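Lmo0741 protein (Listeria monocytogenes, PDB 4R1H) probably binds DNA through a winged helix-turn-helix domain and regulates transcription, as a dimer-forming member of the GntR family. Local coordinates at residues 34-37 / 38-42; 48-51 / 52-55; 97-100 / 101-105; 108-111 / 112-116. One frame throughout, in Å; residues are numbered along the deposited sequence. Where two conformers were deposited one is given.

Contact 1 of 4, residues 34-37 / 38-42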
ATOM      1  N   LYS A  34     -10.317 -28.460   8.064  1.00 38.14           N
ATOM      2  CA  LYS A  34     -11.505 -28.255   7.245  1.00 39.42           C
ATOM      3  C   LYS A  34     -11.875 -26.761   7.221  1.00 39.46           C
ATOM      4  O   LYS A  34     -11.819 -26.097   8.252  1.00 41.66           O
ATOM      5  CB  LYS A  34     -12.672 -29.067   7.802  1.00 45.90           C
ATOM      6  CG  LYS A  34     -13.924 -28.916   6.973  1.00 48.38           C
ATOM      7  CD  LYS A  34     -14.852 -30.071   7.283  1.00 55.29           C
ATOM      8  CE  LYS A  34     -16.020 -30.029   6.348  1.00 55.78           C
ATOM      9  NZ  LYS A  34     -17.041 -30.974   6.861  1.00 63.35           N
ATOM     10  N   LEU A  35     -12.194 -26.245   6.036  1.00 38.62           N
ATOM     11  CA  LEU A  35     -12.513 -24.815   5.858  1.00 37.51           C
ATOM     12  C   LEU A  35     -14.022 -24.650   5.892  1.00 36.33           C
ATOM     13  O   LEU A  35     -14.762 -25.610   5.783  1.00 36.90           O
ATOM     14  CB  LEU A  35     -11.997 -24.270   4.523  1.00 41.27           C
ATOM     15  CG  LEU A  35     -10.464 -24.319   4.342  1.00 45.32           C
ATOM     16  CD1 LEU A  35     -10.150 -23.903   2.934  1.00 50.94           C
ATOM     17  CD2 LEU A  35      -9.728 -23.409   5.278  1.00 50.08           C
ATOM     18  N   LEU A  36     -14.470 -23.420   6.048  1.00 36.87           N
ATOM     19  CA  LEU A  36     -15.867 -23.111   5.928  1.00 38.47           C
ATOM     20  C   LEU A  36     -16.340 -23.372   4.487  1.00 35.79           C
ATOM     21  O   LEU A  36     -15.592 -23.188   3.530  1.00 32.86           O
ATOM     22  CB  LEU A  36     -16.105 -21.650   6.286  1.00 39.92           C
ATOM     23  CG  LEU A  36     -15.843 -21.184   7.715  1.00 42.26           C
ATOM     24  CD1 LEU A  36     -16.182 -19.708   7.795  1.00 44.65           C
ATOM     25  CD2 LEU A  36     -16.671 -21.953   8.705  1.00 45.61           C
ATOM     26  N   SER A  37     -17.580 -23.819   4.354  1.00 37.56           N
ATOM     27  CA  SER A  37     -18.240 -23.964   3.023  1.00 39.47           C
ATOM     28  C   SER A  37     -18.374 -22.616   2.328  1.00 36.47           C
ATOM     29  O   SER A  37     -18.335 -21.569   2.964  1.00 37.72           O
ATOM     30  CB  SER A  37     -19.667 -24.509   3.210  1.00 39.18           C
ATOM     31  OG  SER A  37     -20.460 -23.502   3.828  1.00 43.48           O
ATOM     32  N   VAL A  38     -18.576 -22.646   1.018  1.00 37.20           N
ATOM     33  CA  VAL A  38     -18.813 -21.402   0.272  1.00 38.53           C
ATOM     34  C   VAL A  38     -19.905 -20.596   0.961  1.00 37.07           C
ATOM     35  O   VAL A  38     -19.779 -19.390   1.179  1.00 37.21           O
ATOM     36  CB  VAL A  38     -19.200 -21.717  -1.208  1.00 39.81           C
ATOM     37  CG1 VAL A  38     -19.784 -20.486  -1.889  1.00 42.52           C
ATOM     38  CG2 VAL A  38     -18.007 -22.312  -1.974  1.00 38.58           C
ATOM     39  N   ARG A  39     -21.007 -21.262   1.286  1.00 43.29           N
ATOM     40  CA  ARG A  39     -22.150 -20.606   1.915  1.00 47.83           C
ATOM     41  C   ARG A  39     -21.862 -19.960   3.285  1.00 45.26           C
ATOM     42  O   ARG A  39     -22.211 -18.783   3.527  1.00 46.55           O
ATOM     43  CB  ARG A  39     -23.284 -21.629   2.076  1.00 56.03           C
ATOM     44  CG  ARG A  39     -24.513 -21.056   2.759  1.00 68.61           C
ATOM     45  CD  ARG A  39     -25.321 -20.257   1.758  1.00 75.85           C
ATOM     46  NE  ARG A  39     -25.927 -21.162   0.778  1.00 84.49           N
ATOM     47  CZ  ARG A  39     -26.677 -20.777  -0.252  1.00 92.38           C
ATOM     48  NH1 ARG A  39     -26.916 -19.483  -0.465  1.00 92.91           N
ATOM     49  NH2 ARG A  39     -27.186 -21.695  -1.074  1.00 90.11           N
ATOM     50  N   GLU A  40     -21.221 -20.732   4.163  1.00 44.92           N
ATOM     51  CA  GLU A  40     -20.760 -20.245   5.496  1.00 47.31           C
ATOM     52  C   GLU A  40     -19.886 -19.028   5.365  1.00 42.74           C
ATOM     53  O   GLU A  40     -20.064 -18.027   6.037  1.00 41.31           O
ATOM     54  CB  GLU A  40     -19.992 -21.357   6.249  1.00 50.20           C
ATOM     55  CG  GLU A  40     -20.877 -22.547   6.642  1.00 55.10           C
ATOM     56  CD  GLU A  40     -20.130 -23.769   7.206  1.00 60.18           C
ATOM     57  OE1 GLU A  40     -19.065 -24.160   6.692  1.00 56.92           O
ATOM     58  OE2 GLU A  40     -20.642 -24.376   8.180  1.00 63.94           O
ATOM     59  N   LEU A  41     -18.909 -19.091   4.474  1.00 38.52           N
ATOM     60  CA  LEU A  41     -18.011 -17.964   4.355  1.00 38.87           C
ATOM     61  C   LEU A  41     -18.714 -16.738   3.778  1.00 39.07           C
ATOM     62  O   LEU A  41     -18.410 -15.617   4.184  1.00 39.08           O
ATOM     63  CB  LEU A  41     -16.754 -18.304   3.515  1.00 35.40           C
ATOM     64  CG  LEU A  41     -15.658 -17.272   3.607  1.00 36.65           C
ATOM     65  CD1 LEU A  41     -15.265 -17.118   5.073  1.00 40.54           C
ATOM     66  CD2 LEU A  41     -14.434 -17.656   2.759  1.00 33.75           C
ATOM     67  N   ALA A  42     -19.537 -16.937   2.752  1.00 38.82           N
ATOM     68  CA  ALA A  42     -20.275 -15.814   2.103  1.00 41.08           C
ATOM     69  C   ALA A  42     -21.094 -15.040   3.138  1.00 45.04           C
ATOM     70  O   ALA A  42     -21.170 -13.808   3.097  1.00 50.13           O
ATOM     71  CB  ALA A  42     -21.201 -16.380   1.044  1.00 43.76           C
TER
HETATM   72  O   HOH W   1     -16.716 -26.350   7.785  1.00 52.79           O
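Between Leu-36 and Val-38 the extended backbone of the loop turns into helix 38-45, and Ser-37 sits at the N-cap as one half of a capping box with Glu-40. The first regular turn is closed by Leu-41 N, which donates to Ser-37 O at 3.0 Å. The side chains then exchange bonds with each other's backbones. Ser-37 OG lies between its own backbone N and carbonyl carbon (chi1 69°), from where it accepts from Glu-40 N at 2.9 Å. In return, the carboxylate of Glu-40 reaches back over the cap: Ser-37 N donates to Glu-40 OE1 at 2.8 Å in a nearly straight bond (168°), which OE1 accepts on its anti lone pair, the one facing away from the other carboxylate oxygen. Two backbone N-H groups around the first turn are thus paired, and the carboxylate, set against the positive end of the helix, is probably stabilised as the anion. A water bridges Leu-35 O and, weakly, Glu-40 OE1. On the buried side, Leu-41 rests on Ile-52 and Tyr-56 of helix 49-61, the next helix of the helix-turn-helix, and the Tyr-56 hydroxyl is hydrogen-bonded to Leu-36 O. The leucine side chains cross at about a right angle, Leu-36 CD1 meeting Leu-41 CD1 at 3.9 Å.

Contact 2 of 4, residues 48-51 / 52-55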
ATOM      1  N   ASN A  48     -21.227 -11.956  -1.984  1.00 46.19           N
ATOM      2  CA  ASN A  48     -21.834 -12.870  -2.895  1.00 45.16           C
ATOM      3  C   ASN A  48     -21.059 -14.172  -2.914  1.00 45.55           C
ATOM      4  O   ASN A  48     -19.839 -14.106  -3.102  1.00 42.84           O
ATOM      5  CB  ASN A  48     -21.837 -12.247  -4.287  1.00 48.46           C
ATOM      6  CG  ASN A  48     -22.711 -13.008  -5.255  1.00 48.28           C
ATOM      7  OD1 ASN A  48     -22.888 -14.214  -5.145  1.00 47.59           O
ATOM      8  ND2 ASN A  48     -23.281 -12.291  -6.210  1.00 57.10           N
ATOM      9  N   PRO A  49     -21.751 -15.318  -2.741  1.00 41.88           N
ATOM     10  CA  PRO A  49     -21.117 -16.623  -2.806  1.00 44.62           C
ATOM     11  C   PRO A  49     -20.299 -16.868  -4.076  1.00 44.20           C
ATOM     12  O   PRO A  49     -19.369 -17.625  -4.016  1.00 37.62           O
ATOM     13  CB  PRO A  49     -22.279 -17.608  -2.756  1.00 45.90           C
ATOM     14  CG  PRO A  49     -23.429 -16.874  -2.142  1.00 48.53           C
ATOM     15  CD  PRO A  49     -23.179 -15.413  -2.361  1.00 49.47           C
ATOM     16  N   THR A  50     -20.642 -16.256  -5.213  1.00 41.67           N
ATOM     17  CA  THR A  50     -19.890 -16.509  -6.437  1.00 41.12           C
ATOM     18  C   THR A  50     -18.514 -15.927  -6.286  1.00 38.35           C
ATOM     19  O   THR A  50     -17.578 -16.320  -6.988  1.00 37.70           O
ATOM     20  CB  THR A  50     -20.574 -15.892  -7.718  1.00 43.69           C
ATOM     21  OG1 THR A  50     -20.698 -14.482  -7.573  1.00 46.60           O
ATOM     22  CG2 THR A  50     -21.898 -16.437  -7.936  1.00 44.91           C
ATOM     23  N   THR A  51     -18.346 -14.925  -5.411  1.00 36.71           N
ATOM     24  CA  THR A  51     -17.070 -14.345  -5.162  1.00 36.03           C
ATOM     25  C   THR A  51     -16.210 -15.292  -4.304  1.00 32.72           C
ATOM     26  O   THR A  51     -14.982 -15.427  -4.459  1.00 33.62           O
ATOM     27  CB  THR A  51     -17.149 -12.932  -4.522  1.00 43.16           C
ATOM     28  OG1 THR A  51     -17.411 -13.014  -3.128  1.00 45.51           O
ATOM     29  CG2 THR A  51     -18.209 -12.059  -5.204  1.00 42.18           C
ATOM     30  N   ILE A  52     -16.860 -15.939  -3.388  1.00 32.24           N
ATOM     31  CA  ILE A  52     -16.155 -16.921  -2.561  1.00 32.10           C
ATOM     32  C   ILE A  52     -15.726 -18.116  -3.456  1.00 31.62           C
ATOM     33  O   ILE A  52     -14.647 -18.647  -3.343  1.00 31.41           O
ATOM     34  CB  ILE A  52     -17.053 -17.487  -1.479  1.00 35.15           C
ATOM     35  CG1 ILE A  52     -17.615 -16.373  -0.581  1.00 36.81           C
ATOM     36  CG2 ILE A  52     -16.296 -18.544  -0.687  1.00 33.00           C
ATOM     37  CD1 ILE A  52     -16.597 -15.647   0.206  1.00 39.12           C
ATOM     38  N   GLN A  53     -16.633 -18.560  -4.325  1.00 31.44           N
ATOM     39  CA  GLN A  53     -16.333 -19.647  -5.221  1.00 30.81           C
ATOM     40  C   GLN A  53     -15.113 -19.296  -5.992  1.00 30.69           C
ATOM     41  O   GLN A  53     -14.254 -20.167  -6.184  1.00 31.20           O
ATOM     42  CB  GLN A  53     -17.462 -19.857  -6.256  1.00 34.11           C
ATOM     43  CG  GLN A  53     -18.599 -20.678  -5.758  1.00 37.75           C
ATOM     44  CD  GLN A  53     -19.758 -20.723  -6.745  1.00 41.50           C
ATOM     45  OE1 GLN A  53     -19.818 -19.958  -7.679  1.00 39.68           O
ATOM     46  NE2 GLN A  53     -20.698 -21.608  -6.502  1.00 50.47           N
ATOM     47  N   ARG A  54     -15.009 -18.039  -6.470  1.00 30.27           N
ATOM     48  CA  ARG A  54     -13.859 -17.689  -7.314  1.00 30.16           C
ATOM     49  C   ARG A  54     -12.589 -17.689  -6.462  1.00 30.11           C
ATOM     50  O   ARG A  54     -11.516 -18.175  -6.927  1.00 31.13           O
ATOM     51  CB  ARG A  54     -13.951 -16.332  -8.045  1.00 33.29           C
ATOM     52  CG  ARG A  54     -12.850 -16.269  -9.095  1.00 36.37           C
ATOM     53  CD  ARG A  54     -12.852 -15.106  -9.985  1.00 37.77           C
ATOM     54  NE  ARG A  54     -11.833 -15.213 -11.051  1.00 40.43           N
ATOM     55  CZ  ARG A  54     -11.809 -14.426 -12.148  1.00 45.30           C
ATOM     56  NH1 ARG A  54     -12.681 -13.416 -12.342  1.00 40.41           N
ATOM     57  NH2 ARG A  54     -10.875 -14.620 -13.076  1.00 50.26           N
ATOM     58  N   ALA A  55     -12.709 -17.175  -5.243  1.00 27.81           N
ATOM     59  CA  ALA A  55     -11.549 -17.123  -4.313  1.00 29.06           C
ATOM     60  C   ALA A  55     -11.065 -18.565  -3.965  1.00 27.27           C
ATOM     61  O   ALA A  55      -9.862 -18.861  -4.042  1.00 28.67           O
ATOM     62  CB  ALA A  55     -11.931 -16.406  -3.032  1.00 29.16           C
TER
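Ile-52 and Gln-53 fold back on the carbonyl of Pro-49 in the first turn of helix 49-61. Gln-53 N donates to Pro-49 O at 2.9 Å, while Ile-52 CB packs on that same oxygen at 3.4 Å. The Gln-53 chain runs on, extended beyond CG, and crosses Thr-50 so that its OE1 comes to 3.7 Å from Thr-50 CA. One residue along, Arg-54 N binds Thr-50 O and Ala-55 N binds Thr-51 O. The turn is set by its cap. Asn-48, at the N-cap, takes Thr-50 N on its side-chain OD1 at 3.0 Å; the bond is nearly straight at the hydrogen (175°), yet the donor stands well above the amide plane. The Asn-48 backbone oxygen is gripped twice, by Thr-51 N and by Thr-51 OG1 at 2.7 Å, the hydroxyl being placed by a chi1 of 79° that tucks it back toward the helix start. Further out, Pro-49 packs on Val-38, Ile-52 wedges between helices 38-45 and 12-25, and the Arg-54 guanidinium makes a cation-pi contact with Tyr-13. This is the capped start of the second helix of a helix-turn-helix, the one that in GntR regulators is expected to enter the DNA major groove.

Contact 3 of 4, residues 97-100 / 101-105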
ATOM      1  N   PHE A  97       6.944  -1.280  -0.026  1.00 18.48           N
ATOM      2  CA  PHE A  97       7.307  -0.309   0.997  1.00 17.79           C
ATOM      3  C   PHE A  97       8.678   0.327   0.692  1.00 17.60           C
ATOM      4  O   PHE A  97       8.806   1.553   0.689  1.00 18.49           O
ATOM      5  CB  PHE A  97       7.302  -0.989   2.354  1.00 17.09           C
ATOM      6  CG  PHE A  97       7.806  -0.137   3.501  1.00 16.71           C
ATOM      7  CD1 PHE A  97       7.166   1.033   3.837  1.00 17.01           C
ATOM      8  CD2 PHE A  97       8.901  -0.514   4.225  1.00 17.89           C
ATOM      9  CE1 PHE A  97       7.626   1.775   4.890  1.00 17.69           C
ATOM     10  CE2 PHE A  97       9.414   0.256   5.274  1.00 18.37           C
ATOM     11  CZ  PHE A  97       8.775   1.436   5.581  1.00 18.39           C
ATOM     12  N   ILE A  98       9.675  -0.515   0.535  1.00 17.46           N
ATOM     13  CA  ILE A  98      10.996  -0.007   0.171  1.00 18.86           C
ATOM     14  C   ILE A  98      10.916   0.871  -1.091  1.00 18.22           C
ATOM     15  O   ILE A  98      11.582   1.943  -1.144  1.00 18.89           O
ATOM     16  CB  ILE A  98      12.007  -1.150   0.060  1.00 20.31           C
ATOM     17  CG1 ILE A  98      12.232  -1.737   1.462  1.00 20.38           C
ATOM     18  CG2 ILE A  98      13.318  -0.604  -0.547  1.00 22.02           C
ATOM     19  CD1 ILE A  98      12.999  -2.993   1.365  1.00 22.75           C
ATOM     20  N   SER A  99      10.199   0.452  -2.138  1.00 17.40           N
ATOM     21  CA  SER A  99      10.080   1.268  -3.337  1.00 18.83           C
ATOM     22  C   SER A  99       9.499   2.661  -3.048  1.00 20.30           C
ATOM     23  O   SER A  99      10.039   3.708  -3.484  1.00 19.43           O
ATOM     24  CB  SER A  99       9.257   0.526  -4.375  1.00 21.13           C
ATOM     25  OG  SER A  99       9.031   1.356  -5.470  1.00 22.40           O
ATOM     26  N   GLU A 100       8.407   2.695  -2.305  1.00 18.45           N
ATOM     27  CA  GLU A 100       7.755   3.974  -2.046  1.00 20.33           C
ATOM     28  C   GLU A 100       8.655   4.885  -1.192  1.00 18.43           C
ATOM     29  O   GLU A 100       8.722   6.081  -1.448  1.00 18.74           O
ATOM     30  CB  GLU A 100       6.416   3.738  -1.317  1.00 21.89           C
ATOM     31  CG  GLU A 100       5.318   3.192  -2.188  1.00 26.11           C
ATOM     32  CD  GLU A 100       5.057   3.940  -3.483  1.00 34.05           C
ATOM     33  OE1 GLU A 100       4.912   5.199  -3.467  1.00 31.30           O
ATOM     34  OE2 GLU A 100       4.975   3.269  -4.546  1.00 40.39           O
HETATM   35  N   MSE A 101       9.300   4.331  -0.208  1.00 17.86           N
HETATM   36  CA  MSE A 101      10.216   5.110   0.619  1.00 19.29           C
HETATM   37  C   MSE A 101      11.424   5.613  -0.177  1.00 19.99           C
HETATM   38  O   MSE A 101      11.863   6.754   0.005  1.00 17.92           O
HETATM   39  CB  MSE A 101      10.644   4.369   1.853  1.00 18.81           C
HETATM   40  CG  MSE A 101       9.469   3.973   2.748  1.00 18.61           C
HETATM   41 SE   MSE A 101       8.925   5.451   3.888  0.65 21.64          SE
HETATM   42  CE  MSE A 101      10.204   5.240   5.248  1.00 20.63           C
ATOM     43  N   SER A 102      11.934   4.737  -1.033  1.00 19.44           N
ATOM     44  CA  SER A 102      13.105   5.035  -1.869  1.00 18.49           C
ATOM     45  C   SER A 102      12.783   6.186  -2.795  1.00 19.17           C
ATOM     46  O   SER A 102      13.651   7.061  -3.002  1.00 19.51           O
ATOM     47  CB  SER A 102      13.537   3.824  -2.626  1.00 19.95           C
ATOM     48  OG  SER A 102      14.072   2.868  -1.726  1.00 20.75           O
ATOM     49  N   LYS A 103      11.598   6.200  -3.367  1.00 18.16           N
ATOM     50  CA  LYS A 103      11.163   7.298  -4.218  1.00 19.85           C
ATOM     51  C   LYS A 103      11.164   8.645  -3.559  1.00 18.63           C
ATOM     52  O   LYS A 103      11.321   9.674  -4.265  1.00 20.55           O
ATOM     53  CB  LYS A 103       9.804   6.997  -4.850  1.00 22.83           C
ATOM     54  CG  LYS A 103       9.836   5.867  -5.848  1.00 26.78           C
ATOM     55  CD  LYS A 103       8.407   5.455  -6.130  1.00 33.90           C
ATOM     56  CE  LYS A 103       8.345   4.509  -7.283  1.00 42.60           C
ATOM     57  NZ  LYS A 103       6.889   4.196  -7.402  1.00 46.38           N
ATOM     58  N   LEU A 104      11.001   8.667  -2.252  1.00 19.30           N
ATOM     59  CA  LEU A 104      11.042   9.886  -1.462  1.00 20.78           C
ATOM     60  C   LEU A 104      12.494  10.311  -1.161  1.00 21.22           C
ATOM     61  O   LEU A 104      12.742  11.313  -0.516  1.00 22.20           O
ATOM     62  CB  LEU A 104      10.276   9.680  -0.148  1.00 21.61           C
ATOM     63  CG  LEU A 104       8.789   9.464  -0.392  1.00 22.84           C
ATOM     64  CD1 LEU A 104       8.220   9.014   0.955  1.00 23.72           C
ATOM     65  CD2 LEU A 104       8.111  10.735  -0.823  1.00 26.08           C
ATOM     66  N   GLY A 105      13.468   9.507  -1.602  1.00 19.77           N
ATOM     67  CA  GLY A 105      14.865   9.803  -1.296  1.00 20.58           C
ATOM     68  C   GLY A 105      15.313   9.367   0.049  1.00 22.37           C
ATOM     69  O   GLY A 105      16.371   9.790   0.549  1.00 21.31           O
TER
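The chain of selenomethionine Met-101 bends at chi2 and chi3 (both -82°), curling back over the ring of Phe-97, whose CG lies anti to its backbone N (chi1 174°). The result is an i to i+4 Met-aromatic contact near the end of helix 79-103. The closer part is CH-pi: Met-101 CG stands over one ring face, 4.0 Å from the centroid, and is 3.6 Å from Phe-97 CE1. The selenium lies obliquely to the ring, with Met-101 SE 4.0 Å from Phe-97 CE1. Phe-97 also stacks on Phe-97 of the second subunit, and both residues pack on Thr-94 of that subunit, which places the pair in the dimer interface. On another side of the helix, Ile-98 O accepts two bonds from one residue, Ser-102 N at 2.8 Å and Ser-102 OG at 2.7 Å, arriving from opposite faces of the carbonyl plane. Lys-103, extended beyond CG, passes alongside Ser-99 and forms a salt bridge with Glu-100, NZ to OE2 at 3.6 Å. The helix then ends in a Schellman motif, in which Gly-105 takes a positive phi (82°), a conformation that suits glycine, and Gly-105 N donates to Ser-102 O at 2.8 Å.

Contact 4 of 4, residues 108-111 / 112-116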
ATOM      1  N   LYS A 108      18.226   3.265   2.743  1.00 21.71           N
ATOM      2  CA  LYS A 108      17.859   2.032   3.469  1.00 23.20           C
ATOM      3  C   LYS A 108      18.051   2.176   4.973  1.00 22.77           C
ATOM      4  O   LYS A 108      17.249   1.683   5.759  1.00 20.33           O
ATOM      5  CB  LYS A 108      18.666   0.831   2.955  1.00 26.57           C
ATOM      6  CG  LYS A 108      18.395  -0.495   3.629  1.00 31.17           C
ATOM      7  CD  LYS A 108      16.903  -0.886   3.575  1.00 33.34           C
ATOM      8  CE  LYS A 108      16.505  -1.696   2.360  1.00 33.18           C
ATOM      9  NZ  LYS A 108      17.224  -2.917   2.324  1.00 30.73           N
ATOM     10  N   GLU A 109      19.163   2.782   5.396  1.00 23.12           N
ATOM     11  CA  GLU A 109      19.360   2.969   6.803  1.00 26.49           C
ATOM     12  C   GLU A 109      18.255   3.754   7.435  1.00 23.37           C
ATOM     13  O   GLU A 109      17.822   3.439   8.577  1.00 23.34           O
ATOM     14  CB  GLU A 109      20.747   3.577   7.083  1.00 30.67           C
ATOM     15  CG  GLU A 109      21.834   2.544   6.911  1.00 38.96           C
ATOM     16  CD  GLU A 109      21.746   1.390   7.912  1.00 49.81           C
ATOM     17  OE1 GLU A 109      21.765   0.191   7.497  1.00 57.64           O
ATOM     18  OE2 GLU A 109      21.593   1.662   9.128  1.00 62.77           O
ATOM     19  N   LYS A 110      17.806   4.798   6.776  1.00 22.18           N
ATOM     20  CA  LYS A 110      16.743   5.610   7.357  0.60 23.06           C
ATOM     21  C   LYS A 110      15.374   4.922   7.297  1.00 20.15           C
ATOM     22  O   LYS A 110      14.512   5.171   8.127  1.00 20.45           O
ATOM     23  CB  LYS A 110      16.660   6.928   6.626  0.60 23.67           C
ATOM     24  CG  LYS A 110      15.688   7.865   7.281  0.60 26.82           C
ATOM     25  CD  LYS A 110      15.936   9.302   6.875  0.60 30.08           C
ATOM     26  CE  LYS A 110      14.769  10.111   7.300  0.60 32.11           C
ATOM     27  NZ  LYS A 110      14.722  10.145   8.772  0.60 35.55           N
ATOM     28  N   ILE A 111      15.170   4.063   6.299  1.00 19.54           N
ATOM     29  CA  ILE A 111      13.957   3.203   6.246  1.00 19.39           C
ATOM     30  C   ILE A 111      13.905   2.281   7.464  1.00 19.63           C
ATOM     31  O   ILE A 111      12.879   2.158   8.146  1.00 20.50           O
ATOM     32  CB  ILE A 111      13.861   2.374   4.935  1.00 19.30           C
ATOM     33  CG1 ILE A 111      13.742   3.290   3.744  1.00 20.57           C
ATOM     34  CG2 ILE A 111      12.621   1.426   4.979  1.00 20.68           C
ATOM     35  CD1 ILE A 111      13.869   2.625   2.384  1.00 20.93           C
ATOM     36  N   ILE A 112      15.046   1.641   7.778  1.00 19.73           N
ATOM     37  CA  ILE A 112      15.168   0.794   8.951  1.00 21.93           C
ATOM     38  C   ILE A 112      14.882   1.593  10.205  1.00 22.72           C
ATOM     39  O   ILE A 112      14.160   1.115  11.048  1.00 23.09           O
ATOM     40  CB  ILE A 112      16.539   0.094   9.016  1.00 23.08           C
ATOM     41  CG1 ILE A 112      16.640  -0.937   7.863  1.00 24.53           C
ATOM     42  CG2 ILE A 112      16.731  -0.581  10.349  1.00 24.43           C
ATOM     43  CD1 ILE A 112      18.050  -1.337   7.531  1.00 28.15           C
ATOM     44  N   ALA A 113      15.416   2.813  10.297  1.00 22.14           N
ATOM     45  CA  ALA A 113      15.176   3.661  11.466  1.00 23.93           C
ATOM     46  C   ALA A 113      13.687   3.991  11.639  1.00 22.00           C
ATOM     47  O   ALA A 113      13.176   3.982  12.749  1.00 22.99           O
ATOM     48  CB  ALA A 113      16.020   4.947  11.402  1.00 23.09           C
ATOM     49  N   TRP A 114      13.000   4.248  10.531  1.00 22.22           N
ATOM     50  CA  TRP A 114      11.529   4.507  10.542  1.00 22.07           C
ATOM     51  C   TRP A 114      10.772   3.337  11.096  1.00 22.32           C
ATOM     52  O   TRP A 114       9.914   3.443  11.983  1.00 23.55           O
ATOM     53  CB  TRP A 114      11.052   4.884   9.132  1.00 20.82           C
ATOM     54  CG  TRP A 114      10.954   6.381   8.858  1.00 22.64           C
ATOM     55  CD1 TRP A 114      11.770   7.154   8.154  1.00 23.06           C
ATOM     56  CD2 TRP A 114      10.025   7.254   9.493  1.00 24.47           C
ATOM     57  NE1 TRP A 114      11.360   8.488   8.221  1.00 24.06           N
ATOM     58  CE2 TRP A 114      10.297   8.555   9.050  1.00 25.63           C
ATOM     59  CE3 TRP A 114       8.975   7.039  10.390  1.00 28.10           C
ATOM     60  CZ2 TRP A 114       9.545   9.653   9.497  1.00 28.03           C
ATOM     61  CZ3 TRP A 114       8.228   8.113  10.805  1.00 30.97           C
ATOM     62  CH2 TRP A 114       8.541   9.396  10.369  1.00 28.24           C
ATOM     63  N   VAL A 115      11.104   2.146  10.598  1.00 20.38           N
ATOM     64  CA  VAL A 115      10.443   0.907  11.039  1.00 21.96           C
ATOM     65  C   VAL A 115      10.641   0.705  12.522  1.00 24.01           C
ATOM     66  O   VAL A 115       9.703   0.341  13.264  1.00 25.40           O
ATOM     67  CB  VAL A 115      10.952  -0.307  10.212  1.00 21.52           C
ATOM     68  CG1 VAL A 115      10.457  -1.591  10.859  1.00 23.65           C
ATOM     69  CG2 VAL A 115      10.529  -0.216   8.768  1.00 22.99           C
ATOM     70  N   LYS A 116      11.833   0.967  13.007  1.00 24.14           N
ATOM     71  CA  LYS A 116      12.113   0.847  14.438  1.00 28.05           C
ATOM     72  C   LYS A 116      11.408   1.865  15.318  1.00 31.04           C
ATOM     73  O   LYS A 116      11.069   1.556  16.460  1.00 35.22           O
ATOM     74  CB  LYS A 116      13.611   0.950  14.672  1.00 30.32           C
ATOM     75  CG  LYS A 116      14.368  -0.263  14.161  1.00 31.31           C
ATOM     76  CD  LYS A 116      15.854  -0.091  14.396  1.00 35.06           C
ATOM     77  CE  LYS A 116      16.725  -1.317  14.178  1.00 39.60           C
ATOM     78  NZ  LYS A 116      18.175  -0.860  14.183  1.00 42.30           N
TER
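Ile-112, Ile-111 and Lys-110 bury the most surface in this turn of helix 108-117, and each lies on a different side of it. Ile-112 runs back along the helix, its CD1 3.6 Å from Lys-108 O and 4.0 Å from Lys-108 CG. Its backbone N donates to that same Lys-108 O at 3.0 Å. Glu-109 lies beside it, pointing the same way. Ile-111 has its carbonyl engaged by Val-115 N at 3.0 Å, while Val-115 CG2 presses on that oxygen at 3.4 Å; both side chains pack on Phe-97 of helix 79-103. Lys-110 was modelled in two conformers, so its place is less certain; in one of them its chain lies beside the Trp-114 indole, Lys-110 CG 4.1 Å from Trp-114 CD1. The indole itself has Lys-117 as a cation-pi partner and packs on Ala-90 of the second subunit. Lys-108 curls in three bends toward that subunit, where NZ is hydrogen-bonded to Val-115 O and Val-118 O. The chemistry is thus divided: Ile-111 and Val-115, with Trp-114, join the helix to helix 79-103, while the Lys-108 ammonium group meets backbone carbonyls of the second subunit.

From the N terminus the four contacts follow in series, none nesting or crossing. Each is local, closing no long loop: contacts 1 and 2 at the starts of the successive helix-turn-helix helices, contact 3 at a helix end, contact 4 within a helix. Contacts 1 and 2, centres about 10 Å apart, touch where Ala-42 CB meets Pro-49 CA at 3.9 Å. Beyond strands 65-68 and 72-75, helix 79-103 leads to contact 3, its centre about 35 Å from that of contact 2. After a short loop contact 4 packs back on it, Met-101 CE 3.8 Å from Trp-114 CD1. Contacts 3 and 4 touch the second subunit, so the probable DNA-binding and dimer-forming parts stand at opposite ends.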